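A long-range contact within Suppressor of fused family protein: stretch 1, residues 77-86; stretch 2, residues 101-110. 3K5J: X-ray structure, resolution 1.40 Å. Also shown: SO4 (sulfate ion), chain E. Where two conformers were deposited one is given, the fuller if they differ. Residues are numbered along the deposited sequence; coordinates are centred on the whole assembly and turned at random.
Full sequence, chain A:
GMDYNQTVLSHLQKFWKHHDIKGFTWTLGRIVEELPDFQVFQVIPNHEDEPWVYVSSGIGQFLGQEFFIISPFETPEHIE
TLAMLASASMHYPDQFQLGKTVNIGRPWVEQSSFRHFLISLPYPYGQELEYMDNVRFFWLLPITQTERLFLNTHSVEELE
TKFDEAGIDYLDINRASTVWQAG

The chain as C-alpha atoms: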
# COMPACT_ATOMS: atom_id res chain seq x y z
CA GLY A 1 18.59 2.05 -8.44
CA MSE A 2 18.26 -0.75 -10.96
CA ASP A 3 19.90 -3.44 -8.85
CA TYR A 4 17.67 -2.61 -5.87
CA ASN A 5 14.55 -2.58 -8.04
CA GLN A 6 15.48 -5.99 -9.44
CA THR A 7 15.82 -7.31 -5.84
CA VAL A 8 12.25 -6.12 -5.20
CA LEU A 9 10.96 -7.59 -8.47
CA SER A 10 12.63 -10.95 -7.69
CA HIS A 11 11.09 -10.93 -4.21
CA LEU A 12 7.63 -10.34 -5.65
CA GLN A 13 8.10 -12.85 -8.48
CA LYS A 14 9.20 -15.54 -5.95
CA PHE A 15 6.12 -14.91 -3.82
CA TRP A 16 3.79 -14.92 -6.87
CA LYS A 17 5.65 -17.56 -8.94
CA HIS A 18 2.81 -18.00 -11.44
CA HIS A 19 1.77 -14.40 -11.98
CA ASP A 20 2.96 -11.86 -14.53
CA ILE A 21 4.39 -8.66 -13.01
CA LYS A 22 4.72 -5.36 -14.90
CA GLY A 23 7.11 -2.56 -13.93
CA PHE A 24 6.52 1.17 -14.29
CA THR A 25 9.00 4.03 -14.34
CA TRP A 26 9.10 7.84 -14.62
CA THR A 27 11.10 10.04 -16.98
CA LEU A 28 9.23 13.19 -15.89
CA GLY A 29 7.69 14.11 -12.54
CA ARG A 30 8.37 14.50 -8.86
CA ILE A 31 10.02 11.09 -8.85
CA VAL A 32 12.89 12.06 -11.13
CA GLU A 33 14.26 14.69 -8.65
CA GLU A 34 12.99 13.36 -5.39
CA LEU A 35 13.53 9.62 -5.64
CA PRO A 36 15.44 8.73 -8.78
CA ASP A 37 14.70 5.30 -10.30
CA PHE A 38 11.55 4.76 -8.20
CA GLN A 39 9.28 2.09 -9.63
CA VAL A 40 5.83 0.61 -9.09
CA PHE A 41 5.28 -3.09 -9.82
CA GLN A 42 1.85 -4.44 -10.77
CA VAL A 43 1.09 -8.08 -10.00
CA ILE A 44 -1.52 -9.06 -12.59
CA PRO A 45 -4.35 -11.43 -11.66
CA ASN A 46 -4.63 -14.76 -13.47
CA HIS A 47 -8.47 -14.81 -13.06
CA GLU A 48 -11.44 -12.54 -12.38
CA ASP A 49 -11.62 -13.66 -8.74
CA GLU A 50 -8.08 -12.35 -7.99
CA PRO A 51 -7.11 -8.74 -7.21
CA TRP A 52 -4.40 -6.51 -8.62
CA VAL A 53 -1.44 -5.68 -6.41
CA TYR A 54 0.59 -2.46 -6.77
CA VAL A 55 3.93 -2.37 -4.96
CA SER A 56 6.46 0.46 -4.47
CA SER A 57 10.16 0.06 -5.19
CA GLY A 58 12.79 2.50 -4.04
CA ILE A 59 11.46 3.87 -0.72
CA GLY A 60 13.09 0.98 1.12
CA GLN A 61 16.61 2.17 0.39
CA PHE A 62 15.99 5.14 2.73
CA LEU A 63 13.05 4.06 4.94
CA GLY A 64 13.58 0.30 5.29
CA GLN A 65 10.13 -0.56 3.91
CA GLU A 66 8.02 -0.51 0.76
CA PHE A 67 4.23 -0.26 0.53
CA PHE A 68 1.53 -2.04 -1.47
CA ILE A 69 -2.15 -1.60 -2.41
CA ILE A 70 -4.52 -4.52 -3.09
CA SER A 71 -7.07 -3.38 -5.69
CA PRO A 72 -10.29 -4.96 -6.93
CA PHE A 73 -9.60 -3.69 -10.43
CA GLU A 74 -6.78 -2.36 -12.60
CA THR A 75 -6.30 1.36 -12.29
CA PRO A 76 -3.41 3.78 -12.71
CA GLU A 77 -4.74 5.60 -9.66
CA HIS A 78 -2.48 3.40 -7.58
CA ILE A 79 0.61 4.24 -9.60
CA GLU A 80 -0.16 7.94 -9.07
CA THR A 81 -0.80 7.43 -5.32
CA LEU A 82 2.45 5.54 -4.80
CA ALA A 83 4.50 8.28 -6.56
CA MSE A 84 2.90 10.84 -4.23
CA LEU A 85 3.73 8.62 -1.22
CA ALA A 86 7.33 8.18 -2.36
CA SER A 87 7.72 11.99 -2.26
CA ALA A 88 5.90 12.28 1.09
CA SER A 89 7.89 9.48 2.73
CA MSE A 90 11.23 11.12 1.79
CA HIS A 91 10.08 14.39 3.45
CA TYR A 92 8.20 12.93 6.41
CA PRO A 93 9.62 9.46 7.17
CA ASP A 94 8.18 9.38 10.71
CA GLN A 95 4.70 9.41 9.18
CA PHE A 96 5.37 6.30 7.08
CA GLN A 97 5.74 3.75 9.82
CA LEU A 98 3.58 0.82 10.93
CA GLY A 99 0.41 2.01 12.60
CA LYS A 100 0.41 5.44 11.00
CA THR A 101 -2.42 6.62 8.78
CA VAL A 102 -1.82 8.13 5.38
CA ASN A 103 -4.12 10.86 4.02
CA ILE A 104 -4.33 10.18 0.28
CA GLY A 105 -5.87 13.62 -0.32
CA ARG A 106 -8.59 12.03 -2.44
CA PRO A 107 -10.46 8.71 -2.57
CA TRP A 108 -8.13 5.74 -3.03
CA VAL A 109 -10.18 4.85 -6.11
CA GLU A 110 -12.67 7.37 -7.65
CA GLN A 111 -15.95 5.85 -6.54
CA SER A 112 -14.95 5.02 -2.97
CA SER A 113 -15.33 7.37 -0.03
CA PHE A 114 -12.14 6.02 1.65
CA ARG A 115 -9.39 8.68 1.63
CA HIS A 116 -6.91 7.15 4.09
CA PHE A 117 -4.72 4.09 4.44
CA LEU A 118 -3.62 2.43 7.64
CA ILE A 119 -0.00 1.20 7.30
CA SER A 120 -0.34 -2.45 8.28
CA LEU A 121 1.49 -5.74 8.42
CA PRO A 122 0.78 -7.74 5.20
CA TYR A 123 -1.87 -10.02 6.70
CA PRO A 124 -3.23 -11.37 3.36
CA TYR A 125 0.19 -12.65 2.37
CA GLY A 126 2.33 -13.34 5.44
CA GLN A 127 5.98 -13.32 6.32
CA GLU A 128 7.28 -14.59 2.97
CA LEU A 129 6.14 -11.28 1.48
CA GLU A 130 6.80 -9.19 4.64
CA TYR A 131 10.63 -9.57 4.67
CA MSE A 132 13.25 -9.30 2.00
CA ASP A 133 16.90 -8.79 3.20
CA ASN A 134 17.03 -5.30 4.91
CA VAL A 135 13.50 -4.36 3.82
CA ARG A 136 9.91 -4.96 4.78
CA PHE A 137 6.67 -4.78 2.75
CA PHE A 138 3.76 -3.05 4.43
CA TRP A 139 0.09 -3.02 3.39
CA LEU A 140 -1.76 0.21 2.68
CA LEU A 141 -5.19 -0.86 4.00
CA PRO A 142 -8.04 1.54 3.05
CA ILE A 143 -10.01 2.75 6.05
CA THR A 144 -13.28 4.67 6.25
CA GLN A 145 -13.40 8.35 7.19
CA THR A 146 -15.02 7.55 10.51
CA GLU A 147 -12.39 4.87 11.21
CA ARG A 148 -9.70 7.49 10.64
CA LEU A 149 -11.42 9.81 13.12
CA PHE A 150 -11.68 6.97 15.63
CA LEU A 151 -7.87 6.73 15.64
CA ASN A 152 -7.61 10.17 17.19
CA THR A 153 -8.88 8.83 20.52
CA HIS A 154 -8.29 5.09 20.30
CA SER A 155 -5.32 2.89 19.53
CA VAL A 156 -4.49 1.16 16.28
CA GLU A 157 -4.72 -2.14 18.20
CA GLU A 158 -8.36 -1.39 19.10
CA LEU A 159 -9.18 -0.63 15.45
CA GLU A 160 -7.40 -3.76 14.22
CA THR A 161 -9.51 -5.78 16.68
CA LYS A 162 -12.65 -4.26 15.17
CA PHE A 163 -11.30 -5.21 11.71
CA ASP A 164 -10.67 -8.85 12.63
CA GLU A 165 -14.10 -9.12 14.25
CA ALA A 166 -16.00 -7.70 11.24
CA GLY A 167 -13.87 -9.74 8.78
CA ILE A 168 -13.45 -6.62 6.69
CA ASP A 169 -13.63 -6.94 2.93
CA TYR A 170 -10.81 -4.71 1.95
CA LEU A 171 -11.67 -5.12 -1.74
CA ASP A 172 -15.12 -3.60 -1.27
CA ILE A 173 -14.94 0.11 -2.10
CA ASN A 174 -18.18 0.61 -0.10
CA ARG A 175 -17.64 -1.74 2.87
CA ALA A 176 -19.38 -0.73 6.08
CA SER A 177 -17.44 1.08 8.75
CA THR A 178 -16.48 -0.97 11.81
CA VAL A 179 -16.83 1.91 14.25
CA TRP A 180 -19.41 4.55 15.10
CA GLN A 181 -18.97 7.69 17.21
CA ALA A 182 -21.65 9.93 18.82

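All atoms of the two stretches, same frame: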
# COMPACT_ATOMS: atom_id res chain seq x y z
N GLU A 77 -4.64 4.84 -10.89
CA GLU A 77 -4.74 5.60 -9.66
C GLU A 77 -3.68 5.18 -8.64
O GLU A 77 -3.13 6.01 -7.90
CB GLU A 77 -6.15 5.48 -9.07
CG GLU A 77 -7.21 6.21 -9.90
CD GLU A 77 -8.63 5.77 -9.54
OE1 GLU A 77 -8.94 4.57 -9.75
OE2 GLU A 77 -9.40 6.63 -9.06
N HIS A 78 -3.42 3.89 -8.58
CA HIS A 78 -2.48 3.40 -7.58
C HIS A 78 -1.02 3.74 -7.89
O HIS A 78 -0.20 3.90 -6.97
CB HIS A 78 -2.68 1.91 -7.34
CG HIS A 78 -4.08 1.58 -6.94
ND1 HIS A 78 -4.76 2.30 -5.97
CD2 HIS A 78 -4.94 0.63 -7.39
CE1 HIS A 78 -5.97 1.78 -5.85
NE2 HIS A 78 -6.11 0.78 -6.70
N ILE A 79 -0.70 3.82 -9.17
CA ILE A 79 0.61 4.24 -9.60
C ILE A 79 0.83 5.70 -9.17
O ILE A 79 1.88 6.05 -8.60
CB ILE A 79 0.80 4.08 -11.14
CG1 ILE A 79 0.57 2.62 -11.55
CG2 ILE A 79 2.17 4.51 -11.54
CD1 ILE A 79 0.46 2.42 -13.06
N GLU A 80 -0.20 6.53 -9.41
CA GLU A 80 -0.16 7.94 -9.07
C GLU A 80 -0.03 8.13 -7.54
O GLU A 80 0.78 8.93 -7.04
CB GLU A 80 -1.46 8.61 -9.58
CG GLU A 80 -1.70 8.55 -11.10
CD GLU A 80 -3.18 8.60 -11.55
OE1 GLU A 80 -4.12 8.81 -10.71
OE2 GLU A 80 -3.39 8.39 -12.80
N THR A 81 -0.81 7.36 -6.80
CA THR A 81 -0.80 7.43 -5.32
C THR A 81 0.58 7.07 -4.78
O THR A 81 1.12 7.75 -3.92
CB THR A 81 -1.86 6.46 -4.73
OG1 THR A 81 -3.14 6.96 -5.09
CG2 THR A 81 -1.75 6.33 -3.25
N LEU A 82 1.16 5.99 -5.32
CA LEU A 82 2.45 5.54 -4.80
C LEU A 82 3.57 6.54 -5.12
O LEU A 82 4.47 6.71 -4.29
CB LEU A 82 2.78 4.13 -5.26
CG LEU A 82 1.92 3.03 -4.62
CD1 LEU A 82 2.09 1.67 -5.32
CD2 LEU A 82 2.22 2.88 -3.13
N ALA A 83 3.53 7.21 -6.28
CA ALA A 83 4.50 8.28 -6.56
C ALA A 83 4.39 9.43 -5.55
O ALA A 83 5.38 9.95 -5.04
CB ALA A 83 4.40 8.79 -7.99
N MSE A 84 3.16 9.80 -5.23
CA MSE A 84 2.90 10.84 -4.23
C MSE A 84 3.47 10.41 -2.88
O MSE A 84 4.11 11.20 -2.18
CB MSE A 84 1.40 11.10 -4.15
CG MSE A 84 1.00 12.01 -2.99
SE MSE A 84 -0.90 12.12 -2.72
CE MSE A 84 -1.15 10.42 -1.90
N LEU A 85 3.23 9.13 -2.51
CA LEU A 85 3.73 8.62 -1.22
C LEU A 85 5.25 8.50 -1.16
O LEU A 85 5.84 8.68 -0.11
CB LEU A 85 3.02 7.29 -0.79
CG LEU A 85 1.50 7.43 -0.64
CD1 LEU A 85 0.87 6.08 -0.20
CD2 LEU A 85 1.10 8.55 0.32
N ALA A 86 5.88 8.21 -2.27
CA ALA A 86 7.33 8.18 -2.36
C ALA A 86 7.87 9.57 -1.99
O ALA A 86 8.79 9.69 -1.19
CB ALA A 86 7.77 7.81 -3.77
N THR A 101 -1.49 6.42 9.88
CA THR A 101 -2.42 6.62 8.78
C THR A 101 -1.83 7.58 7.77
O THR A 101 -1.02 8.47 8.10
CB THR A 101 -3.78 7.14 9.22
OG1 THR A 101 -3.65 8.38 9.91
CG2 THR A 101 -4.50 6.15 10.10
N VAL A 102 -2.25 7.36 6.53
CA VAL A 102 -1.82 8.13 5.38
C VAL A 102 -3.05 8.79 4.77
O VAL A 102 -3.97 8.10 4.39
CB VAL A 102 -1.17 7.24 4.29
CG1 VAL A 102 -0.86 8.09 3.06
CG2 VAL A 102 0.03 6.54 4.83
N ASN A 103 -3.07 10.12 4.71
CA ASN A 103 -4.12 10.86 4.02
C ASN A 103 -3.76 10.90 2.55
O ASN A 103 -2.76 11.51 2.17
CB ASN A 103 -4.27 12.28 4.61
CG ASN A 103 -5.49 13.01 4.09
OD1 ASN A 103 -6.07 12.68 3.02
ND2 ASN A 103 -5.91 14.05 4.86
N ILE A 104 -4.56 10.25 1.71
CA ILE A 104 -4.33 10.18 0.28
C ILE A 104 -4.63 11.50 -0.41
O ILE A 104 -4.15 11.75 -1.53
CB ILE A 104 -5.21 9.02 -0.33
CG1 ILE A 104 -4.95 7.73 0.44
CG2 ILE A 104 -5.02 8.85 -1.83
CD1 ILE A 104 -5.97 6.61 0.09
N GLY A 105 -5.48 12.30 0.21
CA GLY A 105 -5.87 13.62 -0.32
C GLY A 105 -6.98 13.55 -1.36
O GLY A 105 -7.31 14.56 -2.00
N ARG A 106 -7.53 12.35 -1.52
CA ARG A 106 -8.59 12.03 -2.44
C ARG A 106 -8.99 10.57 -2.17
O ARG A 106 -8.28 9.87 -1.46
CB ARG A 106 -8.10 12.19 -3.88
CG ARG A 106 -7.09 11.20 -4.30
CD ARG A 106 -6.69 11.49 -5.73
NE ARG A 106 -5.87 10.42 -6.27
CZ ARG A 106 -5.23 10.47 -7.42
NH1 ARG A 106 -5.26 11.63 -8.15
NH2 ARG A 106 -4.53 9.38 -7.80
N PRO A 107 -10.12 10.11 -2.73
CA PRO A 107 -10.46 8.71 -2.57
C PRO A 107 -9.41 7.79 -3.16
O PRO A 107 -8.84 8.09 -4.23
CB PRO A 107 -11.78 8.59 -3.30
CG PRO A 107 -12.34 9.98 -3.24
CD PRO A 107 -11.17 10.86 -3.43
N TRP A 108 -9.19 6.65 -2.54
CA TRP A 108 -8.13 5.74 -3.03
C TRP A 108 -8.40 5.26 -4.45
O TRP A 108 -7.47 5.07 -5.22
CB TRP A 108 -7.91 4.57 -2.07
CG TRP A 108 -8.96 3.54 -1.99
CD1 TRP A 108 -10.27 3.70 -1.59
CD2 TRP A 108 -8.81 2.12 -2.25
NE1 TRP A 108 -10.92 2.49 -1.60
CE2 TRP A 108 -10.05 1.51 -1.99
CE3 TRP A 108 -7.73 1.32 -2.66
CZ2 TRP A 108 -10.24 0.13 -2.17
CZ3 TRP A 108 -7.91 -0.03 -2.80
CH2 TRP A 108 -9.17 -0.62 -2.60
N VAL A 109 -9.69 5.00 -4.74
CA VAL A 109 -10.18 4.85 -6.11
C VAL A 109 -11.44 5.76 -6.20
O VAL A 109 -12.17 5.94 -5.21
CB VAL A 109 -10.47 3.41 -6.49
CG1 VAL A 109 -9.21 2.55 -6.43
CG2 VAL A 109 -11.53 2.77 -5.63
N GLU A 110 -11.68 6.29 -7.41
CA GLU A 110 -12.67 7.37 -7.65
C GLU A 110 -13.99 7.17 -6.94
O GLU A 110 -14.50 8.12 -6.33
CB GLU A 110 -12.97 7.55 -9.17
CG GLU A 110 -13.93 8.76 -9.53
CD GLU A 110 -14.50 8.68 -10.94
OE1 GLU A 110 -14.20 7.71 -11.69
OE2 GLU A 110 -15.28 9.59 -11.31
S SO4 E . -4.95 13.71 8.43
O1 SO4 E . -6.14 14.49 8.81
O2 SO4 E . -4.08 13.76 9.59
O3 SO4 E . -5.40 12.31 8.14
O4 SO4 E . -4.27 14.38 7.30
O HOH W 1 -4.77 4.78 -4.59
O HOH W 2 -6.09 7.78 -6.08

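Where a helix packs against a chain segment that lacks regular structure, the loop lacks the regular pattern of bonds to neighbouring strands that a sheet provides, and side chains and ordered water can serve as partners. The contact between residues 77-86 and 101-110 of this Suppressor of fused family protein illustrates the principle well. The first stretch is helical throughout, and its backbone looks after itself, with the amide nitrogens from Thr 81 to Ala 86 each bonded to the carbonyl four residues earlier. The second begins as a strand at 101-103 and then runs on as loop, where side chains and waters are among the partners of its backbone.

Glu 77 provides one solution. Its CA-to-CB bond points toward the loop, and OE2 accepts a hydrogen bond from the backbone N of Glu 110 at 2.8 Å; the N-H...acceptor angle of 131° shows that the bond is bent. The other carboxylate oxygen, OE1, is also satisfied, by a residue flanking one of the stretches. A helix side chain thus caters for a loop amide.

The charged pair lies one helical turn along the same side. Arg 106, its chi2 to chi4 all extended, reaches back to Glu 80, and NH2 donates to OE1 of Glu 80 at 3.0 Å in a salt bridge. The acceptor sits at the edge of the guanidinium, near its plane, where the N-H groups point. The carbonyl O of Glu 77 also lies near that plane, but at 3.7 Å from Arg 106 NH2 it is merely a neighbour. That carbonyl is already occupied within the helix, accepting from both N and OG1 of Thr 81, at 2.9 and 3.0 Å respectively.

Two waters complete the network. Water 1 donates to Thr 81 OG1 and to the carbonyl O of Trp 108, each 2.8 Å from its oxygen, and lies 2.8 Å from His 78 ND1, to which it is also hydrogen-bonded. Water 2 accepts from Arg 106 NE at 2.7 Å and donates over longer distances, 3.2 Å each from its oxygen to Thr 81 OG1 and Trp 108 O. The Trp 108 carbonyl, which receives no direct hydrogen bond from the helix, is therefore served by both waters. Thr 81 OG1 likewise combines its donation to Glu 77 O with acceptance from both. With NE2 of His 78 bonded elsewhere in the structure, both ring nitrogens have partners.

Aromatic and apolar contacts accompany these polar ones. The His 78 and Trp 108 rings approach obliquely, their planes at 32°, while His 78 CE1 comes within 3.4 Å of Val 109 CG1. Further along the helix, Leu 85 CD2 meets Val 102 CG1 at 3.4 Å, and the selenomethionine Met 84 brings CE to 4.2 Å from Ile 104 CG2. Between Val 102 and Ile 104, the CA-to-CB bond of Asn 103 points away from the helix: its OD1 accepts from Gly 105 N at 2.9 Å, and its ND2 donates to sulfate O4 at 3.0 Å.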